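Local coordinates for protein BIFUNCTIONAL PROTEIN Proline utilization A (PutA) (Corynebacterium freiburgense, PDB 5UX5) that catalyses the two-step oxidation of proline to glutamate, pairing an FAD-dependent proline dehydrogenase with an NAD-dependent aldehyde dehydrogenase in one chain, at residues N29-A34 / A386-Q391; R218-L221 / H226-I229; A943-A948 / F987-L992; E936-A941 / D983-N988. All coordinates share one frame; numbering follows the deposited sequence.

Contact 1. Residues N29-A34 / A386-Q391; sequences NEWLAA and AEAVRQ
W31, at the end of helix 16-31, lays its indole against A388 and V389 of helix 383-393. In the second helix, E387 comes first and does not touch W31. Its carboxylate is held by R390, one helical turn on, and by a weak hydrogen bond with Y150. A388 follows and points at the first segment. Its CB sits beside the five-membered ring, 3.9 Å from W31 CD1. The two residues also mark the closest backbone approach, with CA atoms 5.8 Å apart. Helix 383-393 joins the parallel strands 373-378 and 396-403, a beta-alpha-beta crossover in the TIM-barrel-type proline dehydrogenase domain. Helix 16-31 therefore packs on the outer helical layer of that barrel. At V389, CG1 is anti to the backbone N (chi1 -180°). This leaves CG2 beside the N, where it lies over one indole face, offset toward the rim. V389 CG2 is 4.1 Å from W31 CE3. V357 of helix 354-367 touches both W31 and V389. R390 does not touch the indole; it grips E387 side-on: R390 NE is 3.0 Å from E387 OE1 and R390 NH2 is 2.7 Å from E387 OE2, both bonds nearly straight.

Contact 2. Residues R218-L221 / H226-I229; sequences RLAL and HPFI
A220 faces P227 and I229, and L221 meets H226, between the last part of helix 202-221 and the start of strand 228-232. This is the return turn of a beta-alpha-beta crossover in the proline dehydrogenase barrel. Strand 228-232 pairs in parallel with strand 185-189, which precedes the helix.

The apolar contacts gather on A220. Its methyl points at the second segment and fits between two side chains. A220 CB is 4.0 Å from P227 CG and 3.9 Å from I229 CD1. The nearest atom to A220 CB is the carbonyl oxygen P227 O, at 3.5 Å. With CG1 anti to the carbonyl carbon (chi1 -64°), I229 turns its longer branch to the helix, and CD1 at the tip meets A220. L178 of helix 164-178 touches both P227 and I229, so the small core continues beyond the two segments.

The polar contacts are poorer. A220 O takes a CA-H...O contact from H226 CA at 3.3 Å. The same oxygen is near H226 ND1, but the angle is too poor for a hydrogen bond. ND1 is instead hydrogen-bonded to R223 O, in the turn between the segments. That bond helps fix the rotation of the ring.

The last interaction is a CH-pi contact, with the leucine methyl over the imidazole but off its centre. L221 CD2 lies 4.2 Å from the H226 ring centroid, 29° off the normal, and nearest to H226 NE2, at 3.8 Å.

Contact 3. Residues A943-A948 / F987-L992; sequences ALDEIA and FNRLKL
D945 and R989 reach toward each other from two helices and join in a buried salt bridge. This is the tight part of the contact. The guanidinium meets the carboxylate end-on, with one nitrogen for each oxygen. R989 NH2 is 2.7 Å from D945 OD1, and R989 NH1 is 2.7 Å from D945 OD2. Both bonds are fairly straight. OD2 uses its syn lone pair, while OD1 is met on the syn side but 27° out of the carboxylate plane. The two flat groups are nearly coplanar. R989 starts with CG anti to the backbone N and then bends at chi2 (-86°), which brings its end across to D945. Further bonds hold the guanidinium: NE donates to L1045 O and NH2 weakly to A1046 O.

Both helices belong to the C-terminal region. Helix 984-997 links the parallel strands 965-980 and 1000-1003, consistent with the Rossmann-like C-terminal domain of long PutA proteins. Helix 936-953 lies beside it.

Away from the ion pair the packing is loose. The backbones stay well apart, with the nearest CA atoms, D945 and L992, separated by 8.4 Å. L992 points at the first segment, yet its CB comes no nearer than 4.4 Å to D945 OD2. On the more open side, E946 does not touch segment 987-992. Its carboxylate makes salt bridges with R950 and with R996 of helix 984-997.

Contact 4. Residues E936-A941 / D983-N988; sequences EFLKRA and DEEQFN
L938 packs between E985 and N988, and it has the most surface buried by this contact. Its chi1 of -66° sets CG anti to the carbonyl carbon. Both methyls reach the facing helix, and both lie near N988 CB. L938 CD1 is 4.0 Å from N988 CB. L938 CD2 rests 3.5 Å from the backbone oxygen E985 O. N988 thus contributes its CB here.

E985 is next. Its extended chain leaves helix 984-997 to one side and brings the carboxylate over to the start of helix 936-953. CG touches L938 CD1 on the way. At the end, OE2 has a weak hydrogen bond with the T935 hydroxyl. An acidic group beside the first turn of a helix would probably be favoured by the backbone N-H groups there.

F937 is the third. F937 CB is 3.6 Å from E985 OE2, and F937 CD2 meets E985 CD at 4.0 Å. The ring and carboxylate planes are 67° apart, so the two groups do not stack. A1046, in a loop, also touches the F937 side chain.

D983 caps the second helix: D983 OD1 accepts from Q986 N at 3.0 Å. The two helical segments run almost parallel, 12° apart, with axes 10.1 Å from each other at closest approach. This is side-by-side helix packing near the N-terminal ends of both helices, with an aspartate N-cap opening helix 984-997 in the C-terminal region.

How the contacts relate
The contacts fall into two distant groups. Contacts 1 and 2 belong to the proline dehydrogenase half, with centres about 31 Å apart, and contact 2 is nested in the chain loop closed by contact 1. Neither lies at the flavin: the V389 side chain is about 11 Å from FAD and that of I229 about 12 Å. Contacts 3 and 4 lie in the C-terminal region, with centres about 76 to 86 Å from those of the first group. They are successive parts of one interface between helices 936-953 and 984-997, with centres about 8 Å apart. R989 joins them: R989 N is 3.4 Å from L938 CD2, and R989 CG is 3.8 Å from F937 CE2.

Contact 1. Residues N29-A34 / A386-Q391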
# COMPACT_ATOMS: atom_id res chain seq x y z
N ASN A 29 -24.16 32.41 -23.01
CA ASN A 29 -23.70 33.79 -22.98
C ASN A 29 -24.70 34.68 -22.28
O ASN A 29 -24.33 35.62 -21.58
CB ASN A 29 -23.43 34.28 -24.40
CG ASN A 29 -21.98 34.24 -24.75
OD1 ASN A 29 -21.26 35.19 -24.47
ND2 ASN A 29 -21.51 33.12 -25.31
N GLU A 30 -25.99 34.39 -22.47
CA GLU A 30 -27.03 35.19 -21.83
C GLU A 30 -26.98 35.05 -20.32
O GLU A 30 -27.13 36.04 -19.60
CB GLU A 30 -28.39 34.78 -22.37
CG GLU A 30 -29.54 35.44 -21.68
CD GLU A 30 -30.85 34.83 -22.11
OE1 GLU A 30 -31.91 35.37 -21.71
OE2 GLU A 30 -30.83 33.82 -22.83
N TRP A 31 -26.77 33.83 -19.83
CA TRP A 31 -26.78 33.66 -18.38
C TRP A 31 -25.53 34.25 -17.74
O TRP A 31 -25.60 34.74 -16.61
CB TRP A 31 -26.87 32.16 -18.03
CG TRP A 31 -28.19 31.48 -18.37
CD1 TRP A 31 -29.39 32.08 -18.65
CD2 TRP A 31 -28.39 30.07 -18.55
NE1 TRP A 31 -30.33 31.12 -18.95
CE2 TRP A 31 -29.74 29.88 -18.90
CE3 TRP A 31 -27.56 28.95 -18.44
CZ2 TRP A 31 -30.29 28.61 -19.13
CZ3 TRP A 31 -28.10 27.69 -18.68
CH2 TRP A 31 -29.45 27.54 -19.02
N LEU A 32 -24.41 34.29 -18.47
CA LEU A 32 -23.17 34.85 -17.94
C LEU A 32 -23.15 36.37 -18.00
O LEU A 32 -22.16 36.98 -17.59
CB LEU A 32 -21.96 34.26 -18.67
N ALA A 33 -24.23 36.97 -18.49
CA ALA A 33 -24.37 38.41 -18.69
C ALA A 33 -24.94 39.11 -17.47
O ALA A 33 -24.43 40.16 -17.05
CB ALA A 33 -25.25 38.68 -19.91
N ALA A 34 -26.01 38.57 -16.89
CA ALA A 34 -26.56 39.16 -15.68
C ALA A 34 -25.98 38.48 -14.44
O ALA A 34 -25.01 38.96 -13.85
CB ALA A 34 -28.08 39.07 -15.69
N ALA A 386 -27.06 31.46 -10.92
CA ALA A 386 -28.07 30.49 -10.49
C ALA A 386 -29.48 31.05 -10.56
O ALA A 386 -30.44 30.30 -10.79
CB ALA A 386 -27.75 30.01 -9.07
N GLU A 387 -29.65 32.37 -10.39
CA GLU A 387 -30.99 32.94 -10.49
C GLU A 387 -31.45 33.02 -11.94
O GLU A 387 -32.62 32.76 -12.24
CB GLU A 387 -31.03 34.31 -9.82
CG GLU A 387 -32.33 35.10 -10.03
CD GLU A 387 -33.52 34.50 -9.30
OE1 GLU A 387 -33.34 33.53 -8.54
OE2 GLU A 387 -34.64 35.02 -9.50
N ALA A 388 -30.54 33.38 -12.86
CA ALA A 388 -30.87 33.26 -14.28
C ALA A 388 -31.28 31.83 -14.61
O ALA A 388 -32.30 31.60 -15.27
CB ALA A 388 -29.67 33.68 -15.14
N VAL A 389 -30.50 30.86 -14.12
CA VAL A 389 -30.82 29.46 -14.38
C VAL A 389 -32.18 29.10 -13.80
O VAL A 389 -32.99 28.43 -14.45
CB VAL A 389 -29.71 28.55 -13.82
CG1 VAL A 389 -30.06 27.11 -14.11
CG2 VAL A 389 -28.36 28.92 -14.43
N ARG A 390 -32.45 29.54 -12.57
CA ARG A 390 -33.70 29.18 -11.91
C ARG A 390 -34.90 29.59 -12.76
O ARG A 390 -35.83 28.80 -12.96
CB ARG A 390 -33.79 29.81 -10.52
CG ARG A 390 -34.93 29.21 -9.67
CD ARG A 390 -35.25 30.07 -8.45
NE ARG A 390 -35.45 31.46 -8.82
CZ ARG A 390 -36.63 31.99 -9.16
NH1 ARG A 390 -37.72 31.23 -9.17
NH2 ARG A 390 -36.71 33.27 -9.48
N GLN A 391 -34.89 30.83 -13.26
CA GLN A 391 -36.01 31.29 -14.08
C GLN A 391 -36.22 30.41 -15.32
O GLN A 391 -37.35 30.30 -15.80
CB GLN A 391 -35.82 32.75 -14.47
CG GLN A 391 -35.89 33.70 -13.29
CD GLN A 391 -35.49 35.10 -13.66
OE1 GLN A 391 -35.02 35.35 -14.77
NE2 GLN A 391 -35.71 36.04 -12.74

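Contact 2. Residues R218-L221 / H226-I229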
# COMPACT_ATOMS: atom_id res chain seq x y z
N ARG A 218 -36.86 5.00 5.98
CA ARG A 218 -38.16 5.02 6.62
C ARG A 218 -38.53 6.43 7.05
O ARG A 218 -39.71 6.81 7.00
CB ARG A 218 -38.15 4.11 7.83
CG ARG A 218 -38.25 2.69 7.45
CD ARG A 218 -38.08 1.82 8.62
NE ARG A 218 -37.79 0.49 8.14
CZ ARG A 218 -37.07 -0.38 8.83
NH1 ARG A 218 -36.60 -0.01 10.01
NH2 ARG A 218 -36.82 -1.59 8.33
N LEU A 219 -37.53 7.19 7.54
CA LEU A 219 -37.81 8.56 7.95
C LEU A 219 -38.31 9.41 6.79
O LEU A 219 -39.15 10.29 7.00
CB LEU A 219 -36.57 9.21 8.55
CG LEU A 219 -36.10 8.75 9.92
CD1 LEU A 219 -35.00 9.69 10.33
CD2 LEU A 219 -37.20 8.75 10.96
N ALA A 220 -37.87 9.10 5.57
CA ALA A 220 -38.38 9.79 4.39
C ALA A 220 -39.77 9.31 3.98
O ALA A 220 -40.45 10.02 3.24
CB ALA A 220 -37.41 9.61 3.21
N LEU A 221 -40.18 8.12 4.41
CA LEU A 221 -41.54 7.65 4.18
C LEU A 221 -42.54 8.19 5.20
O LEU A 221 -43.74 8.15 4.94
CB LEU A 221 -41.61 6.12 4.22
CG LEU A 221 -40.88 5.22 3.22
CD1 LEU A 221 -41.06 3.76 3.61
CD2 LEU A 221 -41.40 5.46 1.81
N HIS A 226 -42.65 13.00 0.71
CA HIS A 226 -41.41 12.32 1.06
C HIS A 226 -40.22 13.22 0.77
O HIS A 226 -40.08 13.70 -0.37
CB HIS A 226 -41.26 11.03 0.26
CG HIS A 226 -42.29 9.99 0.53
ND1 HIS A 226 -43.04 9.96 1.69
CD2 HIS A 226 -42.67 8.90 -0.19
CE1 HIS A 226 -43.85 8.91 1.66
NE2 HIS A 226 -43.64 8.26 0.53
N PRO A 227 -39.34 13.46 1.74
CA PRO A 227 -38.06 14.10 1.43
C PRO A 227 -37.15 13.14 0.66
O PRO A 227 -37.40 11.93 0.59
CB PRO A 227 -37.50 14.45 2.81
CG PRO A 227 -38.22 13.51 3.77
CD PRO A 227 -39.54 13.20 3.17
N PHE A 228 -36.06 13.69 0.13
CA PHE A 228 -35.19 13.05 -0.86
C PHE A 228 -33.84 12.67 -0.26
O PHE A 228 -33.16 13.51 0.35
CB PHE A 228 -34.98 14.02 -2.03
CG PHE A 228 -34.32 13.41 -3.22
CD1 PHE A 228 -35.06 12.77 -4.20
CD2 PHE A 228 -32.93 13.51 -3.38
CE1 PHE A 228 -34.45 12.22 -5.30
CE2 PHE A 228 -32.30 12.96 -4.48
CZ PHE A 228 -33.06 12.32 -5.44
N ILE A 229 -33.44 11.41 -0.47
CA ILE A 229 -32.15 10.88 -0.04
C ILE A 229 -31.31 10.59 -1.28
O ILE A 229 -31.75 9.86 -2.18
CB ILE A 229 -32.32 9.61 0.81
CG1 ILE A 229 -33.04 9.93 2.12
CG2 ILE A 229 -30.98 8.93 1.06
CD1 ILE A 229 -33.63 8.73 2.78

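Contact 3. Residues A943-A948 / F987-L992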
# COMPACT_ATOMS: atom_id res chain seq x y z
N ALA A 943 41.55 4.53 -6.64
CA ALA A 943 40.85 5.02 -7.83
C ALA A 943 39.50 4.36 -7.98
O ALA A 943 38.51 5.03 -8.33
CB ALA A 943 41.69 4.78 -9.08
N LEU A 944 39.45 3.05 -7.75
CA LEU A 944 38.20 2.31 -7.91
C LEU A 944 37.18 2.71 -6.85
O LEU A 944 35.97 2.67 -7.13
CB LEU A 944 38.50 0.81 -7.89
CG LEU A 944 39.35 0.35 -9.08
CD1 LEU A 944 39.66 -1.12 -9.04
CD2 LEU A 944 38.69 0.69 -10.37
N ASP A 945 37.63 3.08 -5.65
CA ASP A 945 36.73 3.65 -4.65
C ASP A 945 36.10 4.93 -5.17
O ASP A 945 34.89 5.14 -5.06
CB ASP A 945 37.47 3.90 -3.34
CG ASP A 945 37.78 2.60 -2.57
OD1 ASP A 945 37.24 1.54 -2.93
OD2 ASP A 945 38.55 2.65 -1.58
N GLU A 946 36.90 5.81 -5.75
CA GLU A 946 36.36 7.04 -6.31
C GLU A 946 35.29 6.75 -7.35
O GLU A 946 34.21 7.34 -7.31
CB GLU A 946 37.49 7.87 -6.92
CG GLU A 946 37.05 9.21 -7.48
CD GLU A 946 36.53 10.17 -6.44
OE1 GLU A 946 35.77 11.08 -6.82
OE2 GLU A 946 36.89 10.04 -5.24
N ILE A 947 35.57 5.84 -8.29
CA ILE A 947 34.61 5.55 -9.37
C ILE A 947 33.35 4.92 -8.81
O ILE A 947 32.23 5.27 -9.22
CB ILE A 947 35.24 4.66 -10.44
CG1 ILE A 947 36.39 5.34 -11.12
CG2 ILE A 947 34.21 4.21 -11.44
CD1 ILE A 947 37.11 4.35 -11.95
N ALA A 948 33.50 3.97 -7.90
CA ALA A 948 32.33 3.37 -7.27
C ALA A 948 31.53 4.42 -6.51
O ALA A 948 30.30 4.44 -6.56
CB ALA A 948 32.75 2.22 -6.35
N PHE A 987 45.56 -3.42 5.61
CA PHE A 987 45.03 -2.46 6.57
C PHE A 987 44.98 -1.04 6.00
O PHE A 987 44.10 -0.26 6.36
CB PHE A 987 45.84 -2.48 7.86
CG PHE A 987 45.10 -1.88 9.02
CD1 PHE A 987 44.16 -2.64 9.72
CD2 PHE A 987 45.28 -0.56 9.37
CE1 PHE A 987 43.44 -2.09 10.78
CE2 PHE A 987 44.56 0.01 10.44
CZ PHE A 987 43.64 -0.76 11.14
N ASN A 988 45.95 -0.66 5.16
CA ASN A 988 45.89 0.65 4.52
C ASN A 988 44.76 0.72 3.50
O ASN A 988 44.09 1.75 3.36
CB ASN A 988 47.23 0.99 3.86
CG ASN A 988 48.31 1.35 4.88
OD1 ASN A 988 48.02 1.67 6.04
ND2 ASN A 988 49.56 1.33 4.44
N ARG A 989 44.52 -0.38 2.78
CA ARG A 989 43.38 -0.42 1.88
C ARG A 989 42.09 -0.17 2.64
O ARG A 989 41.17 0.45 2.10
CB ARG A 989 43.31 -1.76 1.15
CG ARG A 989 42.39 -1.72 -0.04
CD ARG A 989 40.91 -1.99 0.32
NE ARG A 989 40.06 -1.80 -0.85
CZ ARG A 989 39.52 -0.64 -1.19
NH1 ARG A 989 39.71 0.44 -0.45
NH2 ARG A 989 38.80 -0.55 -2.28
N LEU A 990 41.97 -0.70 3.87
CA LEU A 990 40.81 -0.42 4.70
C LEU A 990 40.81 1.02 5.23
O LEU A 990 39.75 1.59 5.47
CB LEU A 990 40.71 -1.42 5.85
CG LEU A 990 40.53 -2.94 5.59
CD1 LEU A 990 40.18 -3.65 6.85
CD2 LEU A 990 39.50 -3.23 4.55
N LYS A 991 41.98 1.63 5.42
CA LYS A 991 42.00 3.02 5.88
C LYS A 991 41.50 3.96 4.77
O LYS A 991 40.79 4.93 5.03
CB LYS A 991 43.40 3.41 6.38
N LEU A 992 41.88 3.66 3.51
CA LEU A 992 41.33 4.35 2.34
C LEU A 992 39.81 4.32 2.32
O LEU A 992 39.16 5.34 2.07
CB LEU A 992 41.88 3.73 1.06
CG LEU A 992 43.19 4.23 0.46
CD1 LEU A 992 43.58 3.33 -0.72
CD2 LEU A 992 42.97 5.65 0.00

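Contact 4. Residues E936-A941 / D983-N988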
# COMPACT_ATOMS: atom_id res chain seq x y z
N GLU A 936 51.12 0.03 -5.96
CA GLU A 936 50.32 -0.32 -7.12
C GLU A 936 48.91 -0.69 -6.67
O GLU A 936 47.92 -0.08 -7.09
CB GLU A 936 50.97 -1.47 -7.90
N PHE A 937 48.84 -1.65 -5.75
CA PHE A 937 47.55 -2.13 -5.28
C PHE A 937 46.75 -1.03 -4.60
O PHE A 937 45.54 -0.90 -4.82
CB PHE A 937 47.77 -3.30 -4.32
CG PHE A 937 46.52 -3.77 -3.63
CD1 PHE A 937 45.64 -4.64 -4.28
CD2 PHE A 937 46.22 -3.37 -2.34
CE1 PHE A 937 44.51 -5.11 -3.64
CE2 PHE A 937 45.10 -3.82 -1.71
CZ PHE A 937 44.23 -4.69 -2.36
N LEU A 938 47.40 -0.22 -3.76
CA LEU A 938 46.65 0.79 -3.03
C LEU A 938 46.22 1.93 -3.94
O LEU A 938 45.13 2.48 -3.74
CB LEU A 938 47.46 1.32 -1.85
CG LEU A 938 47.69 0.23 -0.80
CD1 LEU A 938 48.77 0.63 0.16
CD2 LEU A 938 46.38 -0.03 -0.06
N LYS A 939 47.02 2.29 -4.94
CA LYS A 939 46.56 3.28 -5.89
C LYS A 939 45.37 2.75 -6.69
O LYS A 939 44.41 3.49 -6.96
CB LYS A 939 47.69 3.72 -6.81
CG LYS A 939 48.79 4.54 -6.11
CD LYS A 939 49.90 4.92 -7.10
CE LYS A 939 51.00 5.77 -6.46
NZ LYS A 939 51.61 5.17 -5.24
N ARG A 940 45.39 1.47 -7.02
CA ARG A 940 44.29 0.91 -7.78
C ARG A 940 43.01 0.89 -6.95
O ARG A 940 41.93 1.14 -7.49
CB ARG A 940 44.69 -0.49 -8.25
CG ARG A 940 43.60 -1.20 -9.01
CD ARG A 940 44.02 -2.61 -9.31
NE ARG A 940 42.97 -3.30 -10.03
CZ ARG A 940 42.71 -3.07 -11.31
NH1 ARG A 940 43.44 -2.16 -11.95
NH2 ARG A 940 41.74 -3.71 -11.95
N ALA A 941 43.12 0.62 -5.65
CA ALA A 941 41.97 0.64 -4.76
C ALA A 941 41.50 2.06 -4.48
O ALA A 941 40.30 2.27 -4.25
CB ALA A 941 42.28 -0.07 -3.44
N ASP A 983 48.41 -7.14 8.49
CA ASP A 983 48.92 -6.95 7.15
C ASP A 983 48.83 -5.48 6.82
O ASP A 983 47.73 -4.97 6.57
CB ASP A 983 48.15 -7.79 6.14
CG ASP A 983 48.72 -7.70 4.75
OD1 ASP A 983 48.84 -6.58 4.21
OD2 ASP A 983 49.06 -8.76 4.20
N GLU A 984 49.97 -4.78 6.83
CA GLU A 984 49.93 -3.32 6.76
C GLU A 984 49.30 -2.84 5.45
O GLU A 984 48.48 -1.91 5.45
CB GLU A 984 51.32 -2.74 6.92
CG GLU A 984 51.30 -1.29 7.34
CD GLU A 984 52.58 -0.54 6.96
OE1 GLU A 984 53.65 -1.19 6.83
OE2 GLU A 984 52.49 0.71 6.79
N GLU A 985 49.64 -3.48 4.34
CA GLU A 985 49.11 -3.00 3.07
C GLU A 985 47.60 -3.12 3.04
O GLU A 985 46.90 -2.16 2.71
CB GLU A 985 49.76 -3.73 1.90
CG GLU A 985 49.03 -3.48 0.62
CD GLU A 985 49.81 -3.87 -0.62
OE1 GLU A 985 50.24 -5.04 -0.75
OE2 GLU A 985 49.97 -2.99 -1.49
N GLN A 986 47.06 -4.29 3.41
CA GLN A 986 45.60 -4.47 3.40
C GLN A 986 44.94 -3.57 4.44
O GLN A 986 43.89 -2.98 4.18
CB GLN A 986 45.23 -5.93 3.65
CG GLN A 986 45.72 -6.88 2.58
CD GLN A 986 45.58 -8.35 2.94
OE1 GLN A 986 44.83 -8.72 3.85
NE2 GLN A 986 46.32 -9.21 2.25
N PHE A 987 45.56 -3.42 5.61
CA PHE A 987 45.03 -2.46 6.57
C PHE A 987 44.98 -1.04 6.00
O PHE A 987 44.10 -0.26 6.36
CB PHE A 987 45.84 -2.48 7.86
CG PHE A 987 45.10 -1.88 9.02
CD1 PHE A 987 44.16 -2.64 9.72
CD2 PHE A 987 45.28 -0.56 9.37
CE1 PHE A 987 43.44 -2.09 10.78
CE2 PHE A 987 44.56 0.01 10.44
CZ PHE A 987 43.64 -0.76 11.14
N ASN A 988 45.95 -0.66 5.16
CA ASN A 988 45.89 0.65 4.52
C ASN A 988 44.76 0.72 3.50
O ASN A 988 44.09 1.75 3.36
CB ASN A 988 47.23 0.99 3.86
CG ASN A 988 48.31 1.35 4.88
OD1 ASN A 988 48.02 1.67 6.04
ND2 ASN A 988 49.56 1.33 4.44